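Local coordinates for DUF1780 domain-containing protein (Pseudomonas aeruginosa, PDB 1Y0K) that is of unknown function but belongs to a putative endonuclease family of the PD-(D/E)XK nuclease clan, at residues L7-N18 and F144-P152; R36-P44 and F192-F203. All coordinates share one frame; numbering follows the deposited sequence. Where two conformers were deposited one is given.

How the contacts relate
From the N terminus, helix 3-23 comes first and helix 26-40 follows it. Contact 1 closes a long loop when strand 140-146 and the turn into strand 150-153 come back against residues 7-18. Contact 2 opens later, at residues 36-44, and closes later, when helix 191-194 and strand 201-202 return to the end of helix 26-40. The two loops therefore cross rather than nest. Their centres lie about 20 Å apart, and their nearest atoms about 5 Å apart without touching. Both reach the same mixed sheet. Contact 1 ties the first helix to strand 140-146 of that sheet and to strand 150-153 of a small parallel sheet. Contact 2 ties the second to the outermost strand 201-202.

Contact 1 of 2, residues L7-N18 and F144-P152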
# COMPACT_ATOMS: atom_id res chain seq x y z
N LEU A 7 8.96 -7.41 18.95
CA LEU A 7 9.53 -7.39 17.61
C LEU A 7 9.44 -8.78 16.97
O LEU A 7 9.20 -8.89 15.76
CB LEU A 7 10.98 -6.89 17.66
CG LEU A 7 11.22 -5.40 17.92
CD1 LEU A 7 12.69 -5.13 18.18
CD2 LEU A 7 10.71 -4.56 16.74
N ARG A 8 9.64 -9.83 17.77
CA ARG A 8 9.44 -11.21 17.30
C ARG A 8 8.00 -11.45 16.83
O ARG A 8 7.78 -12.08 15.80
CB ARG A 8 9.80 -12.23 18.38
CG ARG A 8 11.28 -12.50 18.47
CD ARG A 8 11.59 -13.52 19.56
NE ARG A 8 13.03 -13.59 19.75
CZ ARG A 8 13.69 -13.12 20.80
NH1 ARG A 8 13.05 -12.59 21.84
NH2 ARG A 8 15.01 -13.22 20.83
N LEU A 9 7.04 -10.96 17.61
CA LEU A 9 5.63 -11.06 17.23
C LEU A 9 5.43 -10.39 15.87
O LEU A 9 4.81 -10.96 14.97
CB LEU A 9 4.75 -10.36 18.29
CG LEU A 9 3.23 -10.53 18.26
CD1 LEU A 9 2.61 -9.90 19.52
CD2 LEU A 9 2.60 -9.93 17.02
N LEU A 10 5.95 -9.18 15.71
CA LEU A 10 5.78 -8.47 14.44
C LEU A 10 6.48 -9.18 13.27
O LEU A 10 5.98 -9.16 12.15
CB LEU A 10 6.25 -7.02 14.57
CG LEU A 10 5.50 -6.16 15.60
CD1 LEU A 10 6.11 -4.78 15.66
CD2 LEU A 10 3.99 -6.08 15.26
N THR A 11 7.61 -9.82 13.55
CA THR A 11 8.30 -10.64 12.54
C THR A 11 7.48 -11.87 12.12
O THR A 11 7.38 -12.18 10.94
CB THR A 11 9.73 -11.04 13.00
OG1 THR A 11 10.43 -9.87 13.44
CG2 THR A 11 10.52 -11.67 11.85
N ARG A 12 6.89 -12.58 13.09
CA ARG A 12 6.04 -13.74 12.77
C ARG A 12 4.81 -13.31 11.97
O ARG A 12 4.40 -13.99 11.03
CB ARG A 12 5.63 -14.49 14.04
CG ARG A 12 6.79 -15.18 14.75
CD ARG A 12 6.30 -16.21 15.78
NE ARG A 12 5.27 -15.65 16.65
CZ ARG A 12 5.51 -14.93 17.74
NH1 ARG A 12 6.75 -14.68 18.14
NH2 ARG A 12 4.48 -14.45 18.43
N GLN A 13 4.24 -12.17 12.34
CA GLN A 13 3.15 -11.55 11.59
C GLN A 13 3.55 -11.29 10.13
O GLN A 13 2.79 -11.62 9.20
CB GLN A 13 2.75 -10.24 12.28
CG GLN A 13 1.65 -9.44 11.58
CD GLN A 13 1.09 -8.38 12.50
OE1 GLN A 13 0.07 -8.59 13.16
NE2 GLN A 13 1.77 -7.24 12.57
N ALA A 14 4.73 -10.71 9.93
CA ALA A 14 5.24 -10.45 8.58
C ALA A 14 5.40 -11.76 7.81
O ALA A 14 5.01 -11.86 6.63
CB ALA A 14 6.57 -9.69 8.63
N GLU A 15 5.94 -12.77 8.47
CA GLU A 15 6.09 -14.10 7.87
C GLU A 15 4.76 -14.67 7.41
O GLU A 15 4.67 -15.22 6.31
CB GLU A 15 6.77 -15.06 8.86
CG GLU A 15 8.25 -14.82 9.06
CD GLU A 15 8.86 -15.73 10.13
OE1 GLU A 15 8.15 -16.12 11.09
OE2 GLU A 15 10.07 -16.04 10.01
N GLN A 16 3.73 -14.54 8.25
CA GLN A 16 2.38 -15.02 7.94
C GLN A 16 1.80 -14.38 6.69
O GLN A 16 1.20 -15.07 5.87
CB GLN A 16 1.42 -14.76 9.10
CG GLN A 16 1.46 -15.80 10.19
CD GLN A 16 0.76 -15.34 11.46
OE1 GLN A 16 1.23 -15.61 12.57
NE2 GLN A 16 -0.36 -14.63 11.31
N ALA A 17 1.98 -13.07 6.58
CA ALA A 17 1.52 -12.33 5.40
C ALA A 17 2.24 -12.83 4.15
O ALA A 17 1.60 -13.05 3.13
CB ALA A 17 1.73 -10.83 5.58
N ASN A 18 3.56 -13.03 4.23
CA ASN A 18 4.33 -13.57 3.11
C ASN A 18 3.89 -14.97 2.71
O ASN A 18 3.76 -15.26 1.52
CB ASN A 18 5.83 -13.56 3.40
CG ASN A 18 6.44 -12.18 3.22
OD1 ASN A 18 5.81 -11.27 2.68
ND2 ASN A 18 7.68 -12.02 3.68
N PHE A 144 1.40 -2.75 -1.07
CA PHE A 144 1.38 -3.60 0.13
C PHE A 144 2.83 -3.76 0.58
O PHE A 144 3.66 -4.34 -0.13
CB PHE A 144 0.73 -4.96 -0.12
CG PHE A 144 0.67 -5.81 1.11
CD1 PHE A 144 -0.38 -5.66 2.02
CD2 PHE A 144 1.66 -6.75 1.38
CE1 PHE A 144 -0.44 -6.43 3.18
CE2 PHE A 144 1.60 -7.53 2.55
CZ PHE A 144 0.55 -7.36 3.45
N VAL A 145 3.13 -3.19 1.75
CA VAL A 145 4.48 -3.11 2.26
C VAL A 145 4.65 -4.07 3.45
O VAL A 145 3.97 -3.95 4.48
CB VAL A 145 4.84 -1.65 2.67
CG1 VAL A 145 6.33 -1.56 3.07
CG2 VAL A 145 4.55 -0.68 1.54
N ASN A 146 5.59 -5.00 3.31
CA ASN A 146 5.80 -6.03 4.32
C ASN A 146 7.26 -6.48 4.33
O ASN A 146 7.69 -7.22 3.46
CB ASN A 146 4.86 -7.22 4.10
CG ASN A 146 4.95 -8.24 5.21
OD1 ASN A 146 4.92 -7.89 6.40
ND2 ASN A 146 5.08 -9.51 4.85
N LEU A 147 7.99 -6.02 5.33
CA LEU A 147 9.43 -6.26 5.42
C LEU A 147 9.70 -7.11 6.64
O LEU A 147 9.30 -6.75 7.73
CB LEU A 147 10.19 -4.93 5.54
CG LEU A 147 9.88 -3.83 4.51
CD1 LEU A 147 10.57 -2.52 4.87
CD2 LEU A 147 10.25 -4.26 3.09
N LYS A 148 10.37 -8.25 6.45
CA LYS A 148 10.72 -9.08 7.60
C LYS A 148 11.87 -8.45 8.40
O LYS A 148 11.96 -8.63 9.61
CB LYS A 148 11.06 -10.52 7.16
CG LYS A 148 11.24 -11.49 8.33
CD LYS A 148 11.45 -12.93 7.89
CE LYS A 148 11.87 -13.83 9.05
NZ LYS A 148 13.14 -13.42 9.73
N ARG A 149 12.72 -7.68 7.72
CA ARG A 149 13.92 -7.09 8.33
C ARG A 149 13.69 -5.72 8.98
O ARG A 149 14.58 -5.19 9.67
CB ARG A 149 15.07 -6.99 7.31
CG ARG A 149 15.36 -8.27 6.51
CD ARG A 149 15.93 -9.37 7.37
NE ARG A 149 16.39 -10.49 6.55
CZ ARG A 149 15.73 -11.64 6.38
NH1 ARG A 149 14.56 -11.84 6.99
NH2 ARG A 149 16.24 -12.58 5.60
N ALA A 150 12.51 -5.14 8.77
CA ALA A 150 12.24 -3.80 9.26
C ALA A 150 10.83 -3.61 9.83
O ALA A 150 9.89 -4.30 9.45
CB ALA A 150 12.55 -2.75 8.17
N VAL A 151 10.72 -2.68 10.77
CA VAL A 151 9.42 -2.26 11.31
C VAL A 151 9.41 -0.74 11.25
O VAL A 151 10.43 -0.11 11.53
CB VAL A 151 9.22 -2.77 12.77
CG1 VAL A 151 9.08 -4.28 12.80
CG2 VAL A 151 10.37 -2.36 13.66
N PRO A 152 8.29 -0.12 10.85
CA PRO A 152 8.32 1.36 10.75
C PRO A 152 8.55 2.02 12.10
O PRO A 152 8.10 1.52 13.13
CB PRO A 152 6.91 1.71 10.25
CG PRO A 152 6.43 0.45 9.58
CD PRO A 152 6.98 -0.66 10.44
O HOH W 1 9.84 -7.86 11.13
O HOH W 2 9.07 -9.50 3.16
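Asn146 turns its CG away from its backbone N (chi1 -174°), which carries the amide to the helix 7-18 between Ala14 and Asn18. Its ND2 gives a nearly straight hydrogen bond to Ala14 O at 2.9 Å, and this oxygen lies in the plane of the Asn146 amide. The same ND2 makes a weak bond to Asn18 OD1, the two amide planes standing 70° apart. Ala14 O also accepts the helical bond from Asn18 N, so two donors hold it. Water 2 adds a bridge from Asn18 ND2 to Asn146 O. The methyl of Ala17 meets the edge of the Phe144 ring, with CB 4.2 Å from CZ.

Helix segment 7-18 and strand segment 144-146 run at 133° to each other, nearer antiparallel than parallel. The strand belongs to the mixed sheet of this PD-(D/E)XK clan protein. The chain then turns into strand 150-153. Asp74 bonds the backbone N of both Lys148 and Arg149 in this turn.

Lys148 passes slantwise across Thr11 and Glu15. Its CG lies 3.6 Å from Thr11 CG2. Its CE is the atom nearest Glu15 OE2; the charged NZ is 4.0 Å from that oxygen, too far for a salt bridge. Water 1 donates to both Thr11 OG1 and Lys148 O. Thr11 OG1 in turn bonds Leu7 O from above the carbonyl plane. Further along, Val151 splits its two methyls: CG2 meets Leu7 CD2 at 3.8 Å, and CG1 faces Leu10 CD1.

Contact 2 of 2, residues R36-P44 and F192-F203; sequences RFLEALNVP and FLRANLGRSILF
Leu38 and Val43 both pack on Phe192, and no direct hydrogen bond crosses between residues 36-44 and 192-203. Leu38 CD2 sits 3.6 Å from Phe192 CE1, and Val43 CG2 lies 3.8 Å from Phe192 CB. Both methyls come to the ring obliquely. Val43 CG1 lies over one face of the ring, off its centre. Phe192 holds its CG between the backbone N and the carbonyl carbon (chi1 71°), and this places the ring beside the two aliphatic side chains.

Leu41 packs against Asn196 and Ile201. Its CD1 is 3.8 Å from Asn196 ND2, while CD2 lies near Asn196 CG and OD1 and near Ile201 CG1. Leu41 CG also lies over one face of the Phe37 ring. At the edge of that ring, Leu193 CD2 comes within 3.7 Å of Phe37 CE2. Ile201 CG2 rests on Ala40 O.

Several bonds help to position these groups. Asn196 ND2 bonds back to Phe192 O at 2.7 Å, nearly in line with the C=O and in the plane of its own amide. Water 3 accepts from the same ND2 and donates to Leu41 O, so it links the two segments. Helix 26-40 ends in a Schellman motif with positive phi at Asn42, and this turn leads the chain to Val43. A type I beta turn from Arg194 to Leu197 carries Asn196. Apart from the contact, Arg36 and Glu39 form a salt bridge within the helix, and Tyr45 OH bonds Glu39 OE2.

Phe37 and Leu193 reach strands 140-146, 171-175 and 179-185, while Ile201 pairs with Ala180, so helices 26-40 and 191-194 meet over the sheet beside its outermost strand 201-202.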
# COMPACT_ATOMS: atom_id res chain seq x y z
N ARG A 36 -7.93 -5.21 2.57
CA ARG A 36 -7.20 -4.87 3.81
C ARG A 36 -7.08 -3.35 3.97
O ARG A 36 -7.23 -2.81 5.07
CB ARG A 36 -5.80 -5.51 3.82
CG ARG A 36 -5.77 -7.08 3.80
CD ARG A 36 -6.55 -7.77 4.96
NE ARG A 36 -8.01 -7.77 4.86
CZ ARG A 36 -8.74 -8.46 3.98
NH1 ARG A 36 -10.07 -8.39 4.01
NH2 ARG A 36 -8.17 -9.22 3.05
N PHE A 37 -6.81 -2.67 2.86
CA PHE A 37 -6.69 -1.20 2.86
C PHE A 37 -8.02 -0.53 3.21
O PHE A 37 -8.07 0.36 4.06
CB PHE A 37 -6.18 -0.76 1.48
CG PHE A 37 -6.08 0.72 1.28
CD1 PHE A 37 -5.23 1.49 2.08
CD2 PHE A 37 -6.78 1.34 0.24
CE1 PHE A 37 -5.11 2.86 1.87
CE2 PHE A 37 -6.67 2.71 0.03
CZ PHE A 37 -5.82 3.48 0.85
N LEU A 38 -9.10 -0.97 2.58
CA LEU A 38 -10.42 -0.41 2.85
C LEU A 38 -10.83 -0.66 4.31
O LEU A 38 -11.41 0.21 4.96
CB LEU A 38 -11.47 -0.96 1.87
CG LEU A 38 -11.27 -0.58 0.40
CD1 LEU A 38 -12.26 -1.34 -0.48
CD2 LEU A 38 -11.38 0.93 0.17
N GLU A 39 -10.53 -1.86 4.81
CA GLU A 39 -10.76 -2.19 6.22
C GLU A 39 -9.97 -1.27 7.16
O GLU A 39 -10.51 -0.82 8.17
CB GLU A 39 -10.47 -3.66 6.50
CG GLU A 39 -11.49 -4.56 5.85
CD GLU A 39 -11.11 -6.01 5.92
OE1 GLU A 39 -10.04 -6.32 6.48
OE2 GLU A 39 -11.88 -6.84 5.40
N ALA A 40 -8.73 -0.98 6.80
CA ALA A 40 -7.91 -0.03 7.57
C ALA A 40 -8.55 1.35 7.66
O ALA A 40 -8.46 2.01 8.69
CB ALA A 40 -6.52 0.08 6.96
N LEU A 41 -9.19 1.77 6.57
CA LEU A 41 -9.79 3.10 6.50
C LEU A 41 -11.25 3.11 6.92
O LEU A 41 -11.89 4.17 6.86
CB LEU A 41 -9.67 3.67 5.09
CG LEU A 41 -8.25 3.79 4.51
CD1 LEU A 41 -8.31 4.58 3.21
CD2 LEU A 41 -7.34 4.46 5.50
N ASN A 42 -11.76 1.95 7.32
CA ASN A 42 -13.16 1.80 7.71
C ASN A 42 -14.10 2.27 6.58
O ASN A 42 -15.05 3.02 6.81
CB ASN A 42 -13.43 2.54 9.03
CG ASN A 42 -14.71 2.10 9.71
OD1 ASN A 42 -15.19 0.99 9.49
ND2 ASN A 42 -15.25 2.96 10.55
N VAL A 43 -13.80 1.83 5.36
CA VAL A 43 -14.60 2.15 4.19
C VAL A 43 -15.43 0.91 3.88
O VAL A 43 -14.87 -0.15 3.58
CB VAL A 43 -13.70 2.54 2.98
CG1 VAL A 43 -14.53 2.66 1.70
CG2 VAL A 43 -12.94 3.83 3.26
N PRO A 44 -16.77 1.02 3.98
CA PRO A 44 -17.65 -0.13 3.71
C PRO A 44 -17.57 -0.64 2.28
O PRO A 44 -17.39 0.13 1.33
CB PRO A 44 -19.05 0.41 4.00
CG PRO A 44 -18.92 1.90 3.97
CD PRO A 44 -17.52 2.24 4.35
N PHE A 192 -13.03 8.87 -0.39
CA PHE A 192 -12.50 8.08 0.73
C PHE A 192 -10.98 8.16 0.85
O PHE A 192 -10.43 8.08 1.94
CB PHE A 192 -13.02 6.62 0.75
CG PHE A 192 -12.46 5.74 -0.34
CD1 PHE A 192 -11.24 5.08 -0.17
CD2 PHE A 192 -13.18 5.54 -1.52
CE1 PHE A 192 -10.72 4.25 -1.18
CE2 PHE A 192 -12.67 4.70 -2.54
CZ PHE A 192 -11.45 4.06 -2.37
N LEU A 193 -10.30 8.35 -0.28
CA LEU A 193 -8.86 8.61 -0.24
C LEU A 193 -8.55 10.01 0.31
O LEU A 193 -7.74 10.15 1.23
CB LEU A 193 -8.24 8.43 -1.64
CG LEU A 193 -8.24 6.97 -2.13
CD1 LEU A 193 -7.76 6.89 -3.57
CD2 LEU A 193 -7.38 6.08 -1.21
N ARG A 194 -9.21 11.02 -0.24
CA ARG A 194 -8.98 12.40 0.18
C ARG A 194 -9.29 12.63 1.65
O ARG A 194 -8.57 13.35 2.34
CB ARG A 194 -9.77 13.35 -0.72
CG ARG A 194 -9.08 13.51 -2.08
CD ARG A 194 -9.73 14.55 -2.97
NE ARG A 194 -11.06 14.13 -3.38
CZ ARG A 194 -12.18 14.63 -2.86
NH1 ARG A 194 -12.13 15.58 -1.93
NH2 ARG A 194 -13.36 14.19 -3.27
N ALA A 195 -10.33 11.95 2.13
CA ALA A 195 -10.77 12.04 3.53
C ALA A 195 -9.74 11.54 4.54
O ALA A 195 -9.77 11.91 5.71
CB ALA A 195 -12.07 11.27 3.71
N ASN A 196 -8.80 10.72 4.07
CA ASN A 196 -7.81 10.10 4.95
C ASN A 196 -6.38 10.65 4.85
O ASN A 196 -5.46 10.07 5.36
CB ASN A 196 -7.84 8.59 4.77
CG ASN A 196 -9.05 7.96 5.39
OD1 ASN A 196 -9.10 7.77 6.59
ND2 ASN A 196 -10.05 7.69 4.58
N LEU A 197 -6.22 11.77 4.16
CA LEU A 197 -4.95 12.47 4.14
C LEU A 197 -4.58 12.98 5.53
O LEU A 197 -5.44 13.33 6.31
CB LEU A 197 -4.98 13.63 3.16
CG LEU A 197 -5.11 13.25 1.69
CD1 LEU A 197 -5.44 14.48 0.85
CD2 LEU A 197 -3.83 12.58 1.21
N GLY A 198 -3.28 13.02 5.82
CA GLY A 198 -2.77 13.70 6.99
C GLY A 198 -2.71 12.84 8.25
O GLY A 198 -2.61 13.34 9.35
N ARG A 199 -2.78 11.53 8.05
CA ARG A 199 -2.92 10.60 9.16
C ARG A 199 -2.39 9.24 8.77
O ARG A 199 -2.36 8.91 7.61
CB ARG A 199 -4.36 10.49 9.63
CG ARG A 199 -5.25 9.55 8.85
CD ARG A 199 -6.74 9.79 9.05
NE ARG A 199 -7.48 8.57 9.36
CZ ARG A 199 -8.76 8.52 9.72
NH1 ARG A 199 -9.35 7.37 10.01
NH2 ARG A 199 -9.45 9.63 9.79
N SER A 200 -1.95 8.49 9.76
CA SER A 200 -1.59 7.11 9.58
C SER A 200 -2.46 6.25 10.48
O SER A 200 -2.81 6.65 11.58
CB SER A 200 -0.11 6.91 9.92
OG SER A 200 0.74 7.48 8.94
N ILE A 201 -2.83 5.07 9.99
CA ILE A 201 -3.55 4.12 10.82
C ILE A 201 -2.62 3.03 11.33
O ILE A 201 -2.01 2.30 10.55
CB ILE A 201 -4.71 3.49 10.03
CG1 ILE A 201 -5.46 4.56 9.24
CG2 ILE A 201 -5.66 2.75 10.97
CD1 ILE A 201 -6.02 5.68 10.10
N LEU A 202 -2.53 2.90 12.64
CA LEU A 202 -1.66 1.90 13.22
C LEU A 202 -2.46 0.74 13.75
O LEU A 202 -3.31 0.93 14.60
CB LEU A 202 -0.85 2.50 14.35
CG LEU A 202 0.48 3.17 14.05
CD1 LEU A 202 0.33 4.23 12.99
CD2 LEU A 202 1.10 3.71 15.32
N PHE A 203 -2.16 -0.44 13.25
CA PHE A 203 -2.83 -1.64 13.69
C PHE A 203 -2.18 -2.23 14.92
O PHE A 203 -0.97 -2.41 14.95
CB PHE A 203 -2.83 -2.69 12.60
CG PHE A 203 -3.56 -2.27 11.38
CD1 PHE A 203 -2.95 -2.33 10.15
CD2 PHE A 203 -4.85 -1.85 11.45
CE1 PHE A 203 -3.61 -1.96 9.03
CE2 PHE A 203 -5.51 -1.48 10.32
CZ PHE A 203 -4.88 -1.54 9.11
O HOH W 3 -12.54 6.58 5.63